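Local atomic coordinates of protein pid-3 (Caenorhabditis elegans, PDB entry 7OCX), a protein that takes part in piRNA biogenesis as a component of the PETISCO complex, pairing through its RNA recognition motif domain with that of TOFU-6. Residues L32-Y36 and Q61-F66; M14-Y20 and K76-L82. All blocks are in the same frame, centred on the assembly; numbering follows the deposited sequence.

Contact 1 (L32-Y36 and Q61-F66)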
ATOM      1  N   LEU B  32      -0.853   1.700   4.026  1.00 28.42           N
ATOM      2  CA  LEU B  32       0.305   1.632   4.924  1.00 29.95           C
ATOM      3  C   LEU B  32       0.620   0.197   5.347  1.00 31.16           C
ATOM      4  O   LEU B  32       1.784  -0.139   5.644  1.00 31.99           O
ATOM      5  CB  LEU B  32       0.070   2.475   6.173  1.00 30.34           C
ATOM      6  CG  LEU B  32      -0.094   3.992   6.046  1.00 33.15           C
ATOM      7  CD1 LEU B  32      -0.467   4.571   7.413  1.00 37.80           C
ATOM      8  CD2 LEU B  32       1.178   4.553   5.490  1.00 35.35           C
ATOM      9  N   LEU B  33      -0.404  -0.657   5.392  1.00 28.69           N
ATOM     10  CA  LEU B  33      -0.297  -2.015   5.902  1.00 28.67           C
ATOM     11  C   LEU B  33      -0.128  -3.066   4.820  1.00 28.11           C
ATOM     12  O   LEU B  33      -0.164  -4.268   5.139  1.00 29.20           O
ATOM     13  CB  LEU B  33      -1.538  -2.346   6.744  1.00 32.33           C
ATOM     14  CG  LEU B  33      -1.694  -1.471   7.975  1.00 32.19           C
ATOM     15  CD1 LEU B  33      -3.088  -1.611   8.599  1.00 37.36           C
ATOM     16  CD2 LEU B  33      -0.651  -1.795   9.073  1.00 37.72           C
ATOM     17  N   THR B  34       0.036  -2.659   3.567  1.00 28.91           N
ATOM     18  CA  THR B  34       0.356  -3.592   2.497  1.00 27.14           C
ATOM     19  C   THR B  34       1.516  -4.479   2.920  1.00 32.29           C
ATOM     20  O   THR B  34       2.539  -3.960   3.393  1.00 33.09           O
ATOM     21  CB  THR B  34       0.745  -2.834   1.230  1.00 30.84           C
ATOM     22  OG1 THR B  34      -0.338  -1.972   0.907  1.00 31.59           O
ATOM     23  CG2 THR B  34       1.001  -3.786   0.066  1.00 33.52           C
ATOM     24  N   PRO B  35       1.427  -5.805   2.718  1.00 38.16           N
ATOM     25  CA  PRO B  35       0.384  -6.547   1.978  1.00 30.72           C
ATOM     26  C   PRO B  35      -0.685  -7.236   2.838  1.00 34.47           C
ATOM     27  O   PRO B  35      -1.420  -8.048   2.306  1.00 32.17           O
ATOM     28  CB  PRO B  35       1.215  -7.606   1.242  1.00 35.23           C
ATOM     29  CG  PRO B  35       2.274  -7.971   2.266  1.00 36.88           C
ATOM     30  CD  PRO B  35       2.574  -6.675   3.036  1.00 35.40           C
ATOM     31  N   TYR B  36      -0.762  -6.937   4.134  1.00 31.29           N
ATOM     32  CA  TYR B  36      -1.638  -7.680   5.033  1.00 30.52           C
ATOM     33  C   TYR B  36      -3.107  -7.408   4.741  1.00 36.46           C
ATOM     34  O   TYR B  36      -3.489  -6.330   4.267  1.00 31.36           O
ATOM     35  CB  TYR B  36      -1.286  -7.364   6.504  1.00 31.72           C
ATOM     36  CG  TYR B  36       0.148  -7.734   6.758  1.00 31.24           C
ATOM     37  CD1 TYR B  36       0.525  -9.075   6.851  1.00 33.79           C
ATOM     38  CD2 TYR B  36       1.147  -6.767   6.846  1.00 33.27           C
ATOM     39  CE1 TYR B  36       1.833  -9.442   7.032  1.00 36.30           C
ATOM     40  CE2 TYR B  36       2.461  -7.129   7.029  1.00 35.21           C
ATOM     41  CZ  TYR B  36       2.799  -8.472   7.119  1.00 39.35           C
ATOM     42  OH  TYR B  36       4.100  -8.856   7.297  1.00 38.80           O
ATOM     43  N   GLN B  61       2.958  -9.883  12.456  1.00 32.99           N
ATOM     44  CA  GLN B  61       3.906  -9.444  11.430  1.00 33.00           C
ATOM     45  C   GLN B  61       3.778  -7.955  11.118  1.00 30.02           C
ATOM     46  O   GLN B  61       4.786  -7.286  10.845  1.00 33.63           O
ATOM     47  CB  GLN B  61       3.699 -10.264  10.151  1.00 34.33           C
ATOM     48  CG  GLN B  61       3.957 -11.756  10.376  1.00 34.58           C
ATOM     49  CD  GLN B  61       3.519 -12.598   9.192  1.00 30.46           C
ATOM     50  OE1 GLN B  61       4.312 -12.902   8.305  1.00 33.90           O
ATOM     51  NE2 GLN B  61       2.264 -13.012   9.209  1.00 29.65           N
ATOM     52  N   ALA B  62       2.556  -7.419  11.149  1.00 32.36           N
ATOM     53  CA  ALA B  62       2.379  -5.994  10.891  1.00 32.65           C
ATOM     54  C   ALA B  62       3.038  -5.160  11.977  1.00 31.16           C
ATOM     55  O   ALA B  62       3.644  -4.127  11.690  1.00 32.34           O
ATOM     56  CB  ALA B  62       0.892  -5.639  10.788  1.00 32.34           C
ATOM     57  N   VAL B  63       2.905  -5.565  13.240  1.00 34.49           N
ATOM     58  CA  VAL B  63       3.620  -4.857  14.297  1.00 33.20           C
ATOM     59  C   VAL B  63       5.122  -4.889  14.036  1.00 33.25           C
ATOM     60  O   VAL B  63       5.809  -3.859  14.094  1.00 36.03           O
ATOM     61  CB  VAL B  63       3.274  -5.452  15.677  1.00 36.19           C
ATOM     62  CG1 VAL B  63       4.132  -4.792  16.769  1.00 40.73           C
ATOM     63  CG2 VAL B  63       1.786  -5.299  15.976  1.00 36.27           C
ATOM     64  N   GLN B  64       5.653  -6.070  13.714  1.00 33.70           N
ATOM     65  CA  GLN B  64       7.088  -6.186  13.489  1.00 39.77           C
ATOM     66  C   GLN B  64       7.521  -5.341  12.300  1.00 38.86           C
ATOM     67  O   GLN B  64       8.569  -4.690  12.346  1.00 39.18           O
ATOM     68  CB  GLN B  64       7.437  -7.664  13.310  1.00 49.34           C
ATOM     69  CG  GLN B  64       8.847  -8.025  12.874  1.00 63.59           C
ATOM     70  CD  GLN B  64       9.076  -9.545  12.896  1.00 65.57           C
ATOM     71  OE1 GLN B  64       8.902 -10.227  11.882  1.00 66.80           O
ATOM     72  NE2 GLN B  64       9.434 -10.077  14.061  1.00 63.49           N
ATOM     73  N   ASP B  65       6.713  -5.319  11.229  1.00 35.86           N
ATOM     74  CA  ASP B  65       7.123  -4.606  10.022  1.00 35.13           C
ATOM     75  C   ASP B  65       7.041  -3.091  10.188  1.00 38.41           C
ATOM     76  O   ASP B  65       7.826  -2.354   9.572  1.00 38.51           O
ATOM     77  CB  ASP B  65       6.245  -4.968   8.817  1.00 36.52           C
ATOM     78  CG  ASP B  65       6.498  -6.351   8.253  1.00 44.71           C
ATOM     79  OD1 ASP B  65       7.403  -7.056   8.726  1.00 44.24           O
ATOM     80  OD2 ASP B  65       5.739  -6.712   7.303  1.00 43.63           O
ATOM     81  N   PHE B  66       6.031  -2.597  10.925  1.00 34.81           N
ATOM     82  CA  PHE B  66       5.661  -1.188  10.855  1.00 35.52           C
ATOM     83  C   PHE B  66       5.872  -0.410  12.139  1.00 32.35           C
ATOM     84  O   PHE B  66       6.034   0.802  12.073  1.00 31.66           O
ATOM     85  CB  PHE B  66       4.190  -1.047  10.416  1.00 34.43           C
ATOM     86  CG  PHE B  66       3.893  -1.722   9.115  1.00 32.14           C
ATOM     87  CD1 PHE B  66       4.660  -1.454   7.974  1.00 38.55           C
ATOM     88  CD2 PHE B  66       2.897  -2.678   9.033  1.00 36.32           C
ATOM     89  CE1 PHE B  66       4.426  -2.111   6.783  1.00 37.53           C
ATOM     90  CE2 PHE B  66       2.648  -3.333   7.827  1.00 37.31           C
ATOM     91  CZ  PHE B  66       3.413  -3.064   6.718  1.00 33.86           C
TER
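Tyr36, in the loop that follows helix 26-32, reaches across to helix 56-66 with chi1 near -59° (m), which sends its ring across the helix, with Phe66 CE2 at the ring edge. Its hydroxyl OH donates a hydrogen bond to Asp65 OD2 at 2.7 Å, while the backbone N of Ala62 sits over one ring face; alanine's small side chain lets the ring come this near, with Tyr36 CD2 4.1 Å from Ala62 CB. Phe66, also m, fills the space between the loop and the helix. Phe66 CD2 lies 3.7 Å from Leu33 CD2 and Phe66 CE2 3.9 Å from Tyr36 CD2, and the Leu32 carbonyl O lies over one face, 3.5 Å from Phe66 CE1. Pro35 follows a cis peptide bond, and Tyr36 N bonds back to Leu33 O at 2.9 Å, closing the turn. Lys42 of the TOFU-6 chain packs against both Tyr36 and Asp65. An apolar centre thus joins the loop after the first helix to the second helix, with one short, directional polar bond at the edge facing the partner.

Contact 2 (M14-Y20 and K76-L82); sequences MLKISGY and KLQVSSL
Gly19, at phi/psi 103/-11, ends the pairing of strand 14-18 with a conformation only glycine adopts easily; a CB here would strike Lys76 O, which instead receives a CA-H...O contact from Gly19 CA at 3.5 Å. Before it, extended strands 14-18 and 78-81 run antiparallel, at 165° with axes 4.6 Å apart. Lys16-Ser80 and Ser18-Gln78 are hydrogen-bonded pairs: Lys16 N to Ser80 O 2.8 Å, and Ser80 N to Lys16 O, Ser18 N to Gln78 O and Gln78 N to Ser18 O each 3.0 Å. Leu82 N to Met14 O, 3.1 Å, extends the ladder. Leu15-Ser81 and Ile17-Val79 are non-hydrogen-bonded pairs. Ile17 CG1 (t, t) meets Val79 CG2 (t) at 4.0 Å on the helix-covered face. Lys16, Ser18, Gln78 and Ser80 take the other face, where a water links Ser18 OG (2.8 Å) to Gln78 O (3.1 Å). Strand 14-18 is central in the RRM sheet; 75-81, the canonical β4, flanks it opposite 48-53. The chemistry implies an apolar face packed against the helices and a polar face turned away.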
ATOM      1  N   MET B  14      -6.879  -7.465  15.953  1.00 34.04           N
ATOM      2  CA  MET B  14      -6.882  -6.013  15.861  1.00 33.38           C
ATOM      3  C   MET B  14      -5.563  -5.407  16.268  1.00 39.25           C
ATOM      4  O   MET B  14      -4.831  -5.931  17.118  1.00 41.00           O
ATOM      5  CB  MET B  14      -8.034  -5.445  16.706  1.00 34.77           C
ATOM      6  CG  MET B  14      -9.337  -5.619  15.948  1.00 49.92           C
ATOM      7  SD  MET B  14     -10.778  -5.847  16.982  1.00 73.43           S
ATOM      8  CE  MET B  14     -10.331  -4.963  18.460  1.00 60.70           C
ATOM      9  N   LEU B  15      -5.256  -4.298  15.620  1.00 34.96           N
ATOM     10  CA  LEU B  15      -4.089  -3.525  15.986  1.00 36.10           C
ATOM     11  C   LEU B  15      -4.459  -2.054  16.023  1.00 39.21           C
ATOM     12  O   LEU B  15      -5.488  -1.630  15.486  1.00 38.15           O
ATOM     13  CB  LEU B  15      -2.933  -3.789  15.028  1.00 39.88           C
ATOM     14  CG  LEU B  15      -3.065  -3.430  13.543  1.00 39.45           C
ATOM     15  CD1 LEU B  15      -2.999  -1.949  13.351  1.00 38.25           C
ATOM     16  CD2 LEU B  15      -1.918  -4.130  12.859  1.00 45.76           C
ATOM     17  N   LYS B  16      -3.626  -1.305  16.727  1.00 34.41           N
ATOM     18  CA  LYS B  16      -3.652   0.147  16.785  1.00 37.18           C
ATOM     19  C   LYS B  16      -2.515   0.671  15.936  1.00 41.19           C
ATOM     20  O   LYS B  16      -1.398   0.155  16.010  1.00 41.34           O
ATOM     21  CB  LYS B  16      -3.467   0.676  18.214  1.00 41.49           C
ATOM     22  CG  LYS B  16      -4.560   0.349  19.204  1.00 54.12           C
ATOM     23  CD  LYS B  16      -4.492   1.299  20.413  1.00 60.62           C
ATOM     24  CE  LYS B  16      -5.053   0.658  21.690  1.00 74.45           C
ATOM     25  NZ  LYS B  16      -4.316   1.039  22.940  1.00 73.00           N
ATOM     26  N   ILE B  17      -2.789   1.685  15.127  1.00 37.19           N
ATOM     27  CA  ILE B  17      -1.763   2.339  14.322  1.00 35.22           C
ATOM     28  C   ILE B  17      -1.939   3.846  14.453  1.00 35.02           C
ATOM     29  O   ILE B  17      -3.068   4.348  14.459  1.00 37.31           O
ATOM     30  CB  ILE B  17      -1.826   1.878  12.849  1.00 40.81           C
ATOM     31  CG1 ILE B  17      -0.751   2.587  12.018  1.00 41.09           C
ATOM     32  CG2 ILE B  17      -3.228   2.085  12.261  1.00 35.73           C
ATOM     33  CD1 ILE B  17      -0.461   1.879  10.718  1.00 37.90           C
ATOM     34  N   SER B  18      -0.826   4.571  14.593  1.00 36.11           N
ATOM     35  CA  SER B  18      -0.893   6.012  14.796  1.00 40.22           C
ATOM     36  C   SER B  18       0.393   6.628  14.259  1.00 40.30           C
ATOM     37  O   SER B  18       1.375   5.927  14.000  1.00 40.85           O
ATOM     38  CB  SER B  18      -1.097   6.371  16.271  1.00 45.78           C
ATOM     39  OG  SER B  18      -0.030   5.938  17.102  1.00 46.36           O
ATOM     40  N   GLY B  19       0.349   7.946  14.025  1.00 40.54           N
ATOM     41  CA  GLY B  19       1.519   8.694  13.626  1.00 35.44           C
ATOM     42  C   GLY B  19       1.601   9.050  12.156  1.00 36.26           C
ATOM     43  O   GLY B  19       2.477   9.847  11.794  1.00 31.11           O
ATOM     44  N   TYR B  20       0.739   8.472  11.314  1.00 31.52           N
ATOM     45  CA  TYR B  20       0.738   8.741   9.896  1.00 34.28           C
ATOM     46  C   TYR B  20       0.141  10.108   9.608  1.00 30.65           C
ATOM     47  O   TYR B  20      -0.431  10.754  10.484  1.00 32.67           O
ATOM     48  CB  TYR B  20      -0.046   7.663   9.155  1.00 28.44           C
ATOM     49  CG  TYR B  20      -1.396   7.371   9.765  1.00 33.45           C
ATOM     50  CD1 TYR B  20      -2.471   8.225   9.596  1.00 31.05           C
ATOM     51  CD2 TYR B  20      -1.569   6.255  10.588  1.00 34.49           C
ATOM     52  CE1 TYR B  20      -3.715   7.954  10.178  1.00 32.61           C
ATOM     53  CE2 TYR B  20      -2.802   5.983  11.188  1.00 33.47           C
ATOM     54  CZ  TYR B  20      -3.870   6.836  10.977  1.00 36.11           C
ATOM     55  OH  TYR B  20      -5.083   6.556  11.546  1.00 35.76           O
ATOM     56  N   LYS B  76       6.468   9.215  12.114  1.00 35.30           N
ATOM     57  CA  LYS B  76       6.909   7.907  12.581  1.00 32.81           C
ATOM     58  C   LYS B  76       5.687   7.121  13.044  1.00 32.98           C
ATOM     59  O   LYS B  76       4.853   7.643  13.790  1.00 33.96           O
ATOM     60  CB  LYS B  76       7.911   8.056  13.722  1.00 37.90           C
ATOM     61  CG  LYS B  76       8.469   6.751  14.277  1.00 37.61           C
ATOM     62  CD  LYS B  76       9.543   7.055  15.320  1.00 41.82           C
ATOM     63  CE  LYS B  76      10.036   5.811  16.036  1.00 51.61           C
ATOM     64  NZ  LYS B  76      10.967   6.162  17.175  1.00 53.10           N
ATOM     65  N   LEU B  77       5.593   5.870  12.608  1.00 32.48           N
ATOM     66  CA  LEU B  77       4.476   5.013  12.963  1.00 33.71           C
ATOM     67  C   LEU B  77       4.652   4.338  14.318  1.00 37.11           C
ATOM     68  O   LEU B  77       5.749   3.921  14.693  1.00 34.88           O
ATOM     69  CB  LEU B  77       4.290   3.931  11.903  1.00 37.44           C
ATOM     70  CG  LEU B  77       3.718   4.270  10.528  1.00 35.57           C
ATOM     71  CD1 LEU B  77       3.695   2.979   9.720  1.00 39.71           C
ATOM     72  CD2 LEU B  77       2.333   4.825  10.673  1.00 35.92           C
ATOM     73  N   GLN B  78       3.543   4.216  15.040  1.00 38.26           N
ATOM     74  CA  GLN B  78       3.453   3.426  16.260  1.00 37.95           C
ATOM     75  C   GLN B  78       2.380   2.381  15.973  1.00 42.76           C
ATOM     76  O   GLN B  78       1.263   2.733  15.573  1.00 39.77           O
ATOM     77  CB  GLN B  78       3.109   4.324  17.455  1.00 43.63           C
ATOM     78  CG  GLN B  78       2.649   3.577  18.707  1.00 62.27           C
ATOM     79  CD  GLN B  78       2.808   4.384  19.998  1.00 78.82           C
ATOM     80  OE1 GLN B  78       2.789   5.616  19.992  1.00 69.95           O
ATOM     81  NE2 GLN B  78       2.970   3.677  21.116  1.00 93.72           N
ATOM     82  N   VAL B  79       2.749   1.101  16.060  1.00 38.25           N
ATOM     83  CA  VAL B  79       1.857  -0.012  15.733  1.00 35.57           C
ATOM     84  C   VAL B  79       1.925  -0.999  16.886  1.00 37.26           C
ATOM     85  O   VAL B  79       3.020  -1.365  17.320  1.00 39.24           O
ATOM     86  CB  VAL B  79       2.243  -0.697  14.406  1.00 38.41           C
ATOM     87  CG1 VAL B  79       1.205  -1.765  14.028  1.00 37.21           C
ATOM     88  CG2 VAL B  79       2.363   0.336  13.279  1.00 35.34           C
ATOM     89  N   SER B  80       0.769  -1.406  17.402  1.00 36.06           N
ATOM     90  CA  SER B  80       0.737  -2.331  18.521  1.00 39.01           C
ATOM     91  C   SER B  80      -0.501  -3.209  18.417  1.00 42.10           C
ATOM     92  O   SER B  80      -1.536  -2.796  17.902  1.00 37.43           O
ATOM     93  CB  SER B  80       0.751  -1.606  19.885  1.00 42.23           C
ATOM     94  OG  SER B  80      -0.408  -0.803  20.056  1.00 47.87           O
ATOM     95  N   SER B  81      -0.387  -4.431  18.912  1.00 47.57           N
ATOM     96  CA  SER B  81      -1.538  -5.315  18.960  1.00 41.67           C
ATOM     97  C   SER B  81      -2.434  -4.925  20.123  1.00 43.28           C
ATOM     98  O   SER B  81      -1.972  -4.470  21.168  1.00 45.27           O
ATOM     99  CB  SER B  81      -1.104  -6.763  19.118  1.00 45.38           C
ATOM    100  OG  SER B  81      -0.414  -6.912  20.339  1.00 53.75           O
ATOM    101  N   LEU B  82      -3.740  -5.068  19.904  1.00 44.93           N
ATOM    102  CA  LEU B  82      -4.724  -4.763  20.931  1.00 48.01           C
ATOM    103  C   LEU B  82      -4.687  -5.783  22.059  1.00 45.92           C
ATOM    104  O   LEU B  82      -5.016  -5.459  23.205  1.00 55.14           O
ATOM    105  CB  LEU B  82      -6.122  -4.737  20.316  1.00 48.83           C
ATOM    106  CG  LEU B  82      -6.953  -3.519  20.685  1.00 58.81           C
ATOM    107  CD1 LEU B  82      -6.273  -2.255  20.202  1.00 61.11           C
ATOM    108  CD2 LEU B  82      -8.335  -3.569  20.102  1.00 60.49           C
TER
HETATM  109  O   HOH W   1      -0.870   3.318  17.782  1.00 47.07           O
HETATM  110  O   HOH W   2       4.434  11.075  13.438  1.00 39.53           O

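How the contacts relate
Contact 2 joins the central strand 14-18 to its neighbour 75-81, and contact 1 lies about 10 Å away, centre to centre, in the helical layer against it. They share no secondary-structure element but meet directly: Phe66 packs on Leu77 and Val79, Leu33 on Ile17, Ala62 on Leu15, and Leu32 CD1 comes within 3.6 Å of Tyr20 CB, so the apolar side of the strands continues into the helix-loop interface. Contact 1 is buried and held chiefly by side chains; contact 2, partly buried, rests on a backbone ladder with an exposed polar face. Other chains of the assembly, TOFU-6 and a second PID-3 copy, reach contact 1, whereas none touches contact 2.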